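Local coordinates for periplasmic binding protein/LacI transcriptional regulator (Alkaliphilus metalliredigens, PDB 3CTP), which binds D-xylulofuranose in the cleft between its two lobes and, as a LacI-family member, probably acts as a DNA-binding transcriptional repressor, at residues D100-K106 against R124-E130; I149-D155 against L307-M313; H166-C172 against V261-G265. The contacts are given in a common frame with arbitrary orientation. Numbering follows the deposited sequence.

Contact 1: D100-K106 against R124-E130; sequences DDKEKEK and RSQCEDE. With XLF (beta-D-xylulofuranose), chain C.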
loop_
_atom_site.group_PDB
_atom_site.type_symbol
_atom_site.label_atom_id
_atom_site.label_comp_id
_atom_site.label_asym_id
_atom_site.label_seq_id
_atom_site.Cartn_x
_atom_site.Cartn_y
_atom_site.Cartn_z
ATOM N N ASP A 100 -4.946 -13.508 2.507
ATOM C CA ASP A 100 -5.339 -14.668 1.726
ATOM C C ASP A 100 -5.118 -15.956 2.504
ATOM O O ASP A 100 -4.764 -17.002 1.937
ATOM C CB ASP A 100 -4.565 -14.726 0.414
ATOM C CG ASP A 100 -4.911 -13.552 -0.506
ATOM O OD1 ASP A 100 -6.117 -13.315 -0.747
ATOM O OD2 ASP A 100 -3.974 -12.908 -1.011
ATOM N N ASP A 101 -5.431 -15.904 3.788
ATOM C CA ASP A 101 -5.278 -17.076 4.651
ATOM C C ASP A 101 -6.613 -17.425 5.282
ATOM O O ASP A 101 -7.243 -16.594 5.938
ATOM C CB ASP A 101 -4.260 -16.787 5.750
ATOM C CG ASP A 101 -4.012 -18.003 6.631
ATOM O OD1 ASP A 101 -3.299 -18.923 6.190
ATOM O OD2 ASP A 101 -4.559 -18.048 7.724
ATOM N N LYS A 102 -7.039 -18.665 5.094
ATOM C CA LYS A 102 -8.332 -19.083 5.593
ATOM C C LYS A 102 -8.408 -18.944 7.111
ATOM O O LYS A 102 -9.437 -18.573 7.670
ATOM C CB LYS A 102 -8.585 -20.549 5.165
ATOM C CG LYS A 102 -10.017 -21.007 5.388
ATOM C CD LYS A 102 -10.240 -22.478 4.984
ATOM C CE LYS A 102 -9.734 -22.760 3.581
ATOM N NZ LYS A 102 -10.312 -24.049 3.038
ATOM N N GLU A 103 -7.330 -19.271 7.816
ATOM C CA GLU A 103 -7.420 -19.194 9.272
ATOM C C GLU A 103 -7.440 -17.750 9.796
ATOM O O GLU A 103 -8.092 -17.450 10.794
ATOM C CB GLU A 103 -6.310 -20.015 9.919
ATOM C CG GLU A 103 -6.277 -21.463 9.380
ATOM C CD GLU A 103 -7.626 -22.208 9.440
ATOM O OE1 GLU A 103 -8.341 -22.123 10.465
ATOM O OE2 GLU A 103 -7.959 -22.907 8.454
ATOM N N LYS A 104 -6.731 -16.842 9.136
ATOM C CA LYS A 104 -6.830 -15.434 9.537
ATOM C C LYS A 104 -8.228 -14.906 9.258
ATOM O O LYS A 104 -8.785 -14.133 10.037
ATOM C CB LYS A 104 -5.800 -14.567 8.801
ATOM C CG LYS A 104 -4.382 -14.798 9.309
ATOM C CD LYS A 104 -3.364 -14.032 8.486
ATOM C CE LYS A 104 -1.954 -14.409 8.950
ATOM N NZ LYS A 104 -0.874 -13.702 8.209
ATOM N N GLU A 105 -8.800 -15.306 8.133
ATOM C CA GLU A 105 -10.175 -14.895 7.846
ATOM C C GLU A 105 -11.124 -15.419 8.921
ATOM O O GLU A 105 -11.995 -14.693 9.416
ATOM C CB GLU A 105 -10.608 -15.400 6.456
ATOM C CG GLU A 105 -12.001 -14.939 6.113
ATOM C CD GLU A 105 -12.446 -15.401 4.745
ATOM O OE1 GLU A 105 -11.674 -16.121 4.053
ATOM O OE2 GLU A 105 -13.582 -15.003 4.377
ATOM N N LYS A 106 -10.976 -16.692 9.286
ATOM C CA LYS A 106 -11.853 -17.246 10.317
ATOM C C LYS A 106 -11.730 -16.487 11.642
ATOM O O LYS A 106 -12.722 -16.201 12.331
ATOM C CB LYS A 106 -11.522 -18.735 10.519
ATOM C CG LYS A 106 -12.333 -19.391 11.610
ATOM C CD LYS A 106 -12.018 -20.894 11.683
ATOM C CE LYS A 106 -12.475 -21.651 10.433
ATOM N NZ LYS A 106 -12.108 -23.128 10.502
ATOM N N ARG A 124 -12.182 -11.638 -1.384
ATOM C CA ARG A 124 -11.376 -12.763 -1.810
ATOM C C ARG A 124 -11.422 -13.890 -0.760
ATOM O O ARG A 124 -10.401 -14.529 -0.421
ATOM C CB ARG A 124 -9.940 -12.303 -2.133
ATOM C CG ARG A 124 -9.292 -13.122 -3.219
ATOM C CD ARG A 124 -8.285 -12.283 -4.001
ATOM N NE ARG A 124 -7.084 -11.987 -3.201
ATOM C CZ ARG A 124 -6.125 -11.164 -3.626
ATOM N NH1 ARG A 124 -5.041 -10.954 -2.883
ATOM N NH2 ARG A 124 -6.244 -10.574 -4.826
ATOM N N SER A 125 -12.624 -14.151 -0.268
ATOM C CA SER A 125 -12.803 -15.118 0.817
ATOM C C SER A 125 -12.395 -16.539 0.435
ATOM O O SER A 125 -12.654 -16.993 -0.688
ATOM C CB SER A 125 -14.285 -15.148 1.247
ATOM O OG SER A 125 -14.484 -16.127 2.279
ATOM N N GLN A 126 -11.817 -17.257 1.402
ATOM C CA GLN A 126 -11.574 -18.698 1.253
ATOM C C GLN A 126 -12.449 -19.575 2.149
ATOM O O GLN A 126 -12.310 -20.807 2.168
ATOM C CB GLN A 126 -10.106 -19.022 1.473
ATOM C CG GLN A 126 -9.232 -18.353 0.420
ATOM C CD GLN A 126 -7.790 -18.757 0.538
ATOM O OE1 GLN A 126 -7.472 -19.865 1.001
ATOM N NE2 GLN A 126 -6.897 -17.872 0.121
ATOM N N CYS A 127 -13.358 -18.961 2.878
ATOM C CA CYS A 127 -14.320 -19.749 3.659
ATOM C C CYS A 127 -15.633 -19.990 2.942
ATOM O O CYS A 127 -15.884 -19.492 1.839
ATOM C CB CYS A 127 -14.627 -19.057 4.969
ATOM S SG CYS A 127 -13.135 -18.642 5.860
ATOM N N GLU A 128 -16.478 -20.762 3.610
ATOM C CA GLU A 128 -17.792 -21.077 3.129
ATOM C C GLU A 128 -18.581 -21.345 4.398
ATOM O O GLU A 128 -19.300 -20.483 4.884
ATOM C CB GLU A 128 -17.710 -22.329 2.256
ATOM C CG GLU A 128 -19.043 -22.869 1.776
ATOM C CD GLU A 128 -18.887 -23.807 0.594
ATOM O OE1 GLU A 128 -17.820 -23.766 -0.058
ATOM O OE2 GLU A 128 -19.830 -24.583 0.314
ATOM N N ASP A 129 -18.402 -22.561 4.908
ATOM C CA ASP A 129 -18.759 -23.009 6.256
ATOM C C ASP A 129 -18.977 -21.948 7.317
ATOM O O ASP A 129 -20.057 -21.836 7.908
ATOM C CB ASP A 129 -17.620 -23.879 6.807
ATOM C CG ASP A 129 -17.299 -25.075 5.929
ATOM O OD1 ASP A 129 -17.604 -25.046 4.713
ATOM O OD2 ASP A 129 -16.714 -26.041 6.476
ATOM N N GLU A 130 -17.899 -21.231 7.610
ATOM C CA GLU A 130 -17.845 -20.319 8.740
ATOM C C GLU A 130 -18.919 -19.249 8.687
ATOM O O GLU A 130 -19.311 -18.703 9.717
ATOM C CB GLU A 130 -16.467 -19.664 8.821
ATOM C CG GLU A 130 -15.385 -20.580 9.362
ATOM C CD GLU A 130 -15.242 -21.862 8.561
ATOM O OE1 GLU A 130 -15.530 -21.849 7.342
ATOM O OE2 GLU A 130 -14.815 -22.880 9.152
HETATM O O4 XLF C . -8.091 -10.996 -7.012
HETATM C C4 XLF C . -7.649 -10.075 -8.013
HETATM C C5 XLF C . -6.142 -10.235 -8.147
HETATM O O5 XLF C . -5.567 -9.061 -7.564
HETATM C C3 XLF C . -7.840 -8.640 -7.549
HETATM O O3 XLF C . -8.908 -7.992 -8.252
HETATM C C2 XLF C . -6.504 -8.037 -7.885
HETATM O O2 XLF C . -6.414 -7.740 -9.293
HETATM C C1 XLF C . -6.189 -6.809 -7.056
HETATM O O1 XLF C . -4.854 -6.370 -7.348
HETATM O O HOH W 1 -7.930 -15.330 -0.763
HETATM O O HOH W 2 -5.530 -20.220 3.025
HETATM O O HOH W 3 -13.574 -23.313 2.045
#

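Contact 2: I149-D155 against L307-M313; sequences IITISSD and LIEDYIM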
loop_
_atom_site.group_PDB
_atom_site.type_symbol
_atom_site.label_atom_id
_atom_site.label_comp_id
_atom_site.label_asym_id
_atom_site.label_seq_id
_atom_site.Cartn_x
_atom_site.Cartn_y
_atom_site.Cartn_z
ATOM N N ILE A 149 -25.233 -15.017 -0.019
ATOM C CA ILE A 149 -24.409 -13.799 0.151
ATOM C C ILE A 149 -24.116 -13.208 -1.225
ATOM O O ILE A 149 -23.642 -13.912 -2.118
ATOM C CB ILE A 149 -23.089 -14.144 0.877
ATOM C CG1 ILE A 149 -23.403 -14.556 2.327
ATOM C CG2 ILE A 149 -22.092 -12.962 0.824
ATOM C CD1 ILE A 149 -22.186 -15.151 3.052
ATOM N N ILE A 150 -24.431 -11.919 -1.396
ATOM C CA ILE A 150 -24.208 -11.229 -2.662
ATOM C C ILE A 150 -22.726 -11.096 -2.933
ATOM O O ILE A 150 -21.969 -10.753 -2.031
ATOM C CB ILE A 150 -24.761 -9.810 -2.583
ATOM C CG1 ILE A 150 -26.299 -9.860 -2.494
ATOM C CG2 ILE A 150 -24.333 -8.980 -3.839
ATOM C CD1 ILE A 150 -26.931 -8.484 -2.153
ATOM N N THR A 151 -22.321 -11.326 -4.170
ATOM C CA THR A 151 -20.908 -11.187 -4.575
ATOM C C THR A 151 -20.803 -10.052 -5.604
ATOM O O THR A 151 -21.532 -10.042 -6.626
ATOM C CB THR A 151 -20.412 -12.499 -5.234
ATOM O OG1 THR A 151 -20.712 -13.618 -4.385
ATOM C CG2 THR A 151 -18.916 -12.443 -5.497
ATOM N N ILE A 152 -19.906 -9.092 -5.346
ATOM C CA ILE A 152 -19.675 -7.962 -6.231
ATOM C C ILE A 152 -18.278 -8.158 -6.834
ATOM O O ILE A 152 -17.334 -8.512 -6.127
ATOM C CB ILE A 152 -19.677 -6.621 -5.418
ATOM C CG1 ILE A 152 -21.016 -6.383 -4.684
ATOM C CG2 ILE A 152 -19.388 -5.422 -6.327
ATOM C CD1 ILE A 152 -21.098 -7.005 -3.215
ATOM N N SER A 153 -18.131 -7.900 -8.119
ATOM C CA SER A 153 -16.835 -8.074 -8.749
ATOM C C SER A 153 -16.717 -7.199 -9.964
ATOM O O SER A 153 -17.725 -6.663 -10.412
ATOM C CB SER A 153 -16.700 -9.535 -9.146
ATOM O OG SER A 153 -15.405 -9.795 -9.660
ATOM N N SER A 154 -15.501 -7.019 -10.494
ATOM C CA SER A 154 -15.377 -6.447 -11.828
ATOM C C SER A 154 -15.626 -7.542 -12.865
ATOM O O SER A 154 -15.673 -8.715 -12.524
ATOM C CB SER A 154 -13.987 -5.857 -12.063
ATOM O OG SER A 154 -13.741 -4.740 -11.196
ATOM N N ASP A 155 -15.760 -7.149 -14.130
ATOM C CA ASP A 155 -15.970 -8.109 -15.214
ATOM C C ASP A 155 -14.646 -8.732 -15.619
ATOM O O ASP A 155 -14.038 -8.405 -16.637
ATOM C CB ASP A 155 -16.653 -7.391 -16.391
ATOM C CG ASP A 155 -17.087 -8.327 -17.475
ATOM O OD1 ASP A 155 -16.845 -9.558 -17.378
ATOM O OD2 ASP A 155 -17.646 -7.782 -18.457
ATOM N N LEU A 307 -32.501 -8.970 -4.587
ATOM C CA LEU A 307 -32.229 -10.309 -5.107
ATOM C C LEU A 307 -30.765 -10.629 -4.848
ATOM O O LEU A 307 -29.887 -9.830 -5.189
ATOM C CB LEU A 307 -32.515 -10.348 -6.618
ATOM C CG LEU A 307 -32.206 -11.678 -7.309
ATOM C CD1 LEU A 307 -33.009 -12.799 -6.717
ATOM C CD2 LEU A 307 -32.437 -11.603 -8.821
ATOM N N ILE A 308 -30.491 -11.790 -4.248
ATOM C CA ILE A 308 -29.100 -12.173 -3.985
ATOM C C ILE A 308 -28.500 -12.776 -5.234
ATOM O O ILE A 308 -28.749 -13.945 -5.539
ATOM C CB ILE A 308 -29.052 -13.159 -2.800
ATOM C CG1 ILE A 308 -29.742 -12.554 -1.595
ATOM C CG2 ILE A 308 -27.620 -13.545 -2.487
ATOM C CD1 ILE A 308 -29.166 -11.294 -1.178
ATOM N N GLU A 309 -27.749 -11.975 -5.997
ATOM C CA GLU A 309 -27.209 -12.378 -7.288
ATOM C C GLU A 309 -25.884 -11.651 -7.487
ATOM O O GLU A 309 -25.557 -10.762 -6.691
ATOM C CB GLU A 309 -28.171 -11.938 -8.410
ATOM C CG GLU A 309 -28.426 -10.427 -8.456
ATOM C CD GLU A 309 -29.405 -9.994 -9.551
ATOM O OE1 GLU A 309 -29.444 -10.645 -10.614
ATOM O OE2 GLU A 309 -30.113 -8.988 -9.336
ATOM N N ASP A 310 -25.140 -12.002 -8.539
ATOM C CA ASP A 310 -23.847 -11.345 -8.799
ATOM C C ASP A 310 -24.040 -9.917 -9.299
ATOM O O ASP A 310 -24.895 -9.651 -10.157
ATOM C CB ASP A 310 -23.073 -12.063 -9.908
ATOM C CG ASP A 310 -22.641 -13.475 -9.532
ATOM O OD1 ASP A 310 -22.578 -13.802 -8.336
ATOM O OD2 ASP A 310 -22.361 -14.268 -10.458
ATOM N N TYR A 311 -23.208 -9.004 -8.786
ATOM C CA TYR A 311 -23.139 -7.645 -9.320
ATOM C C TYR A 311 -21.795 -7.496 -9.995
ATOM O O TYR A 311 -20.779 -7.567 -9.314
ATOM C CB TYR A 311 -23.251 -6.620 -8.190
ATOM C CG TYR A 311 -24.698 -6.354 -7.772
ATOM C CD1 TYR A 311 -25.469 -7.339 -7.171
ATOM C CD2 TYR A 311 -25.285 -5.105 -8.012
ATOM C CE1 TYR A 311 -26.805 -7.097 -6.818
ATOM C CE2 TYR A 311 -26.607 -4.855 -7.650
ATOM C CZ TYR A 311 -27.365 -5.849 -7.072
ATOM O OH TYR A 311 -28.679 -5.557 -6.744
ATOM N N ILE A 312 -21.775 -7.339 -11.317
ATOM C CA ILE A 312 -20.513 -7.312 -12.071
ATOM C C ILE A 312 -20.345 -5.968 -12.747
ATOM O O ILE A 312 -21.219 -5.541 -13.524
ATOM C CB ILE A 312 -20.538 -8.443 -13.125
ATOM C CG1 ILE A 312 -20.721 -9.778 -12.410
ATOM C CG2 ILE A 312 -19.262 -8.447 -13.937
ATOM C CD1 ILE A 312 -20.810 -10.965 -13.351
ATOM N N MET A 313 -19.252 -5.262 -12.430
ATOM C CA MET A 313 -19.006 -3.918 -12.971
ATOM C C MET A 313 -18.105 -3.931 -14.213
ATOM O O MET A 313 -17.132 -4.672 -14.299
ATOM C CB MET A 313 -18.327 -2.979 -11.926
ATOM C CG MET A 313 -19.042 -2.689 -10.606
ATOM S SD MET A 313 -20.699 -1.939 -10.745
ATOM C CE MET A 313 -21.357 -3.475 -10.311
HETATM O O HOH W 4 -23.580 -13.577 -5.705
#

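Contact 3: H166-C172 against V261-G265; sequences HLYEKGC and VQIIG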
loop_
_atom_site.group_PDB
_atom_site.type_symbol
_atom_site.label_atom_id
_atom_site.label_comp_id
_atom_site.label_asym_id
_atom_site.label_seq_id
_atom_site.Cartn_x
_atom_site.Cartn_y
_atom_site.Cartn_z
ATOM N N HIS A 166 -5.950 -6.862 -27.041
ATOM C CA HIS A 166 -5.045 -5.708 -27.174
ATOM C C HIS A 166 -3.638 -6.164 -27.574
ATOM O O HIS A 166 -3.033 -5.609 -28.501
ATOM C CB HIS A 166 -5.043 -4.888 -25.877
ATOM C CG HIS A 166 -4.148 -3.690 -25.915
ATOM N ND1 HIS A 166 -4.364 -2.622 -26.760
ATOM C CD2 HIS A 166 -3.047 -3.383 -25.185
ATOM C CE1 HIS A 166 -3.409 -1.716 -26.571
ATOM N NE2 HIS A 166 -2.609 -2.150 -25.607
ATOM N N LEU A 167 -3.101 -7.179 -26.896
ATOM C CA LEU A 167 -1.773 -7.668 -27.273
ATOM C C LEU A 167 -1.786 -8.150 -28.720
ATOM O O LEU A 167 -0.875 -7.865 -29.496
ATOM C CB LEU A 167 -1.309 -8.810 -26.382
ATOM C CG LEU A 167 -1.000 -8.369 -24.953
ATOM C CD1 LEU A 167 -0.540 -9.592 -24.186
ATOM C CD2 LEU A 167 0.085 -7.292 -24.927
ATOM N N TYR A 168 -2.796 -8.913 -29.092
ATOM C CA TYR A 168 -2.870 -9.457 -30.466
ATOM C C TYR A 168 -2.957 -8.330 -31.521
ATOM O O TYR A 168 -2.261 -8.348 -32.569
ATOM C CB TYR A 168 -4.070 -10.424 -30.553
ATOM C CG TYR A 168 -4.088 -11.267 -31.826
ATOM C CD1 TYR A 168 -3.415 -12.481 -31.886
ATOM C CD2 TYR A 168 -4.742 -10.820 -32.945
ATOM C CE1 TYR A 168 -3.421 -13.261 -33.068
ATOM C CE2 TYR A 168 -4.751 -11.584 -34.111
ATOM C CZ TYR A 168 -4.092 -12.790 -34.157
ATOM O OH TYR A 168 -4.105 -13.543 -35.326
ATOM N N GLU A 169 -3.779 -7.322 -31.234
ATOM C CA GLU A 169 -3.945 -6.180 -32.150
ATOM C C GLU A 169 -2.617 -5.455 -32.319
ATOM O O GLU A 169 -2.331 -4.933 -33.411
ATOM C CB GLU A 169 -4.994 -5.203 -31.613
ATOM C CG GLU A 169 -4.991 -3.829 -32.309
ATOM C CD GLU A 169 -5.495 -2.692 -31.412
ATOM O OE1 GLU A 169 -5.663 -2.914 -30.190
ATOM O OE2 GLU A 169 -5.716 -1.576 -31.930
ATOM N N LYS A 170 -1.797 -5.438 -31.266
ATOM C CA LYS A 170 -0.470 -4.810 -31.340
ATOM C C LYS A 170 0.612 -5.749 -31.860
ATOM O O LYS A 170 1.806 -5.470 -31.691
ATOM C CB LYS A 170 -0.039 -4.255 -29.973
ATOM C CG LYS A 170 -0.923 -3.129 -29.439
ATOM C CD LYS A 170 -1.292 -2.117 -30.531
ATOM C CE LYS A 170 -2.236 -1.042 -30.006
ATOM N NZ LYS A 170 -2.971 -0.332 -31.114
ATOM N N GLY A 171 0.202 -6.853 -32.479
ATOM C CA GLY A 171 1.127 -7.689 -33.223
ATOM C C GLY A 171 1.775 -8.825 -32.456
ATOM O O GLY A 171 2.612 -9.561 -32.997
ATOM N N CYS A 172 1.358 -9.027 -31.205
ATOM C CA CYS A 172 2.001 -10.072 -30.427
ATOM C C CYS A 172 1.486 -11.444 -30.844
ATOM O O CYS A 172 0.269 -11.644 -30.983
ATOM C CB CYS A 172 1.700 -9.886 -28.943
ATOM S SG CYS A 172 2.385 -8.354 -28.265
ATOM N N VAL A 261 9.568 -6.237 -25.412
ATOM C CA VAL A 261 8.433 -7.019 -24.964
ATOM C C VAL A 261 7.386 -6.042 -24.469
ATOM O O VAL A 261 7.736 -5.007 -23.875
ATOM C CB VAL A 261 8.834 -8.005 -23.876
ATOM C CG1 VAL A 261 9.360 -7.256 -22.703
ATOM C CG2 VAL A 261 7.620 -8.881 -23.466
ATOM N N GLN A 262 6.122 -6.338 -24.760
ATOM C CA GLN A 262 5.008 -5.473 -24.337
ATOM C C GLN A 262 4.356 -6.091 -23.115
ATOM O O GLN A 262 4.356 -7.314 -22.991
ATOM C CB GLN A 262 3.982 -5.337 -25.443
ATOM C CG GLN A 262 4.579 -4.733 -26.748
ATOM C CD GLN A 262 3.507 -4.459 -27.766
ATOM O OE1 GLN A 262 2.548 -3.746 -27.488
ATOM N NE2 GLN A 262 3.631 -5.076 -28.951
ATOM N N ILE A 263 3.808 -5.247 -22.232
ATOM C CA ILE A 263 3.248 -5.724 -20.947
ATOM C C ILE A 263 1.877 -5.095 -20.764
ATOM O O ILE A 263 1.701 -3.884 -20.980
ATOM C CB ILE A 263 4.112 -5.257 -19.743
ATOM C CG1 ILE A 263 5.609 -5.501 -19.997
ATOM C CG2 ILE A 263 3.615 -5.904 -18.441
ATOM C CD1 ILE A 263 6.012 -6.931 -20.000
ATOM N N ILE A 264 0.902 -5.913 -20.349
ATOM C CA ILE A 264 -0.374 -5.369 -19.878
ATOM C C ILE A 264 -0.674 -5.987 -18.514
ATOM O O ILE A 264 -0.455 -7.187 -18.319
ATOM C CB ILE A 264 -1.504 -5.634 -20.889
ATOM C CG1 ILE A 264 -2.854 -5.103 -20.370
ATOM C CG2 ILE A 264 -1.586 -7.116 -21.236
ATOM C CD1 ILE A 264 -3.898 -5.019 -21.474
ATOM N N GLY A 265 -1.135 -5.166 -17.565
ATOM C CA GLY A 265 -1.525 -5.658 -16.225
ATOM C C GLY A 265 -3.036 -5.695 -16.045
ATOM O O GLY A 265 -3.795 -5.848 -17.018
#

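Contact 1: D100-K106 against R124-E130
A largely polar contact joins the first turn of helix 102-114, with the loop leading into it, to the loop that follows strand 119-123 in the N-terminal lobe. Its pocket end is a bidentate salt bridge: Arg124 NE donates to Asp100 OD1 (3.0 Å) and Arg124 NH1 to Asp100 OD2 (2.9 Å). The guanidinium is thereby held with Arg124 NH2 directed at the sugar, 2.9 Å from XLF O4, with a weak bond of 3.2 Å to XLF O5. Asp213 adds a second salt bridge to NH1, and Phe184 a cation-pi contact. Both segments follow the C-terminal ends of parallel strands, 92-97 and 119-123, which helix 102-114 links as a beta-alpha-beta crossover; in such alpha/beta folds these loops commonly line the ligand site. Asp101 is the N-cap of the helix, its OD2 accepting from Lys104 N at 2.9 Å. One turn on, Glu105 reaches across to the loop: its OE1 accepts from Gln126 N (2.9 Å) and its OE2 from Ser125 OG (2.5 Å), while Tyr131 is a further partner of OE2. Ser125 OG in turn accepts from Cys127 N at 3.1 Å, an ST turn that shapes the loop beneath the helix. Gln126 lies between the two charged ends, and water 1 connects its NE2 with Asp100 OD1 and Arg124 O. Toward the outer end, Cys127 SG approaches Lys102 CG at 3.9 Å, and Lys106 NZ forms a salt bridge of 3.0 Å with Glu130 OE2.

Contact 2: I149-D155 against L307-M313
Strands 151-154 and 311-313 run side by side in the same direction, their axes 4.6 Å apart at closest approach and inclined by 16°. They are adjacent members of the central sheet of the N-terminal lobe, in the two-lobed fold of periplasmic binding proteins; the chain returns to this sheet after building most of the other lobe. The hydrogen bonds alternate as expected of a parallel pair: Tyr311 N to Thr151 O, Ser153 N to Tyr311 O and Met313 N to Ser153 O, each 2.9 Å, followed by Asp155 N to Met313 O at 2.8 Å. CA-H...O contacts accompany them, such as Ile152 CA to Tyr311 O at 3.3 Å. Ile152, Ser154, Tyr311 and Met313 project from one face of the sheet, where helix 286-302 packs on Ser154, Tyr311 and Met313. Ser154 OG is hydrogen-bonded to Gln284, a residue of the sugar pocket, so this strand end lies just behind the ligand site. Ser153 and Ile312 occupy the other face, and Ile312 CG2 rests 3.5 Å from Asp155 CA; Asp155 N-caps the next helix, its OD2 hydrogen-bonded to Asn158. Before the regular strands, apolar side chains close the gap: Ile150 CG1 meets Ile308 CD1 at 3.5 Å, and Ile150 CG2 lies 3.9 Å from Tyr311 CD1. Near the strand starts, Asp310 OD1, also hydrogen-bonded to His144, accepts from water 4 at 2.8 Å, and that water is hydrogen-bonded to Thr151 OG1 at 3.2 Å.

Contact 3: H166-C172 against V261-G265
Along 261-265 the residues that meet the end of helix 156-169 alternate with ones that do not, as in any extended strand. Val261 and Ile263 take no part, packing instead against Leu250 of helix 240-252. Between them, Gln262 points at the helix terminus. Its NE2 gives a weak hydrogen bond to Lys170 O (3.3 Å) and lies 3.6 Å from Cys172 SG, its CB is 4.4 Å from Leu167 CD2, and its OE1 accepts from Ile324 N. The carbonyl of Lys170 is available there because the helix ends in a Schellman motif: Cys172 N bonds to Leu167 O at 3.0 Å and Gly171 N to Tyr168 O at 2.9 Å. Gly171 has a positive phi, where a CB would clash with the preceding carbonyl. Two residues on, Ile264 supplies the apolar half of the contact, its CG2 4.0 Å from Leu167 CG and its CD1 4.1 Å from His166 CD2. His166 NE2 is hydrogen-bonded to Thr323, so the chain's C-terminal part closes over the same helix. This is helix-on-sheet packing in the alpha/beta C-terminal lobe: strand 262-264 is the last strand of the four-stranded parallel sheet, backbone-bonded to strand 234-237 on one edge and, at Ile263, to Thr322 on the other, with helix 156-169 on one side and helix 240-252 on the other, while Leu317 of strand 311-318 touches His166 and Ile264.

Contacts 1 and 2 lie in the N-terminal lobe, centres about 19 Å apart, contact 2 within its mixed sheet and contact 1 beyond the ends of its strands; contact 3, in the other lobe, is centred about 35 Å from contact 1 and 30 Å from contact 2. Contact 1 closes before the others open, whereas contact 3 is nested within the loop closed by contact 2. Strand 151-154 leads into helix 156-169 and the second lobe; the chain comes back through strand 281-283 and helix 286-302, and strand 311-318 then runs alongside 151-154 toward the second lobe. The sugar sits between the lobes, held by Arg124 of contact 1, with Ser154 of contact 2 close behind.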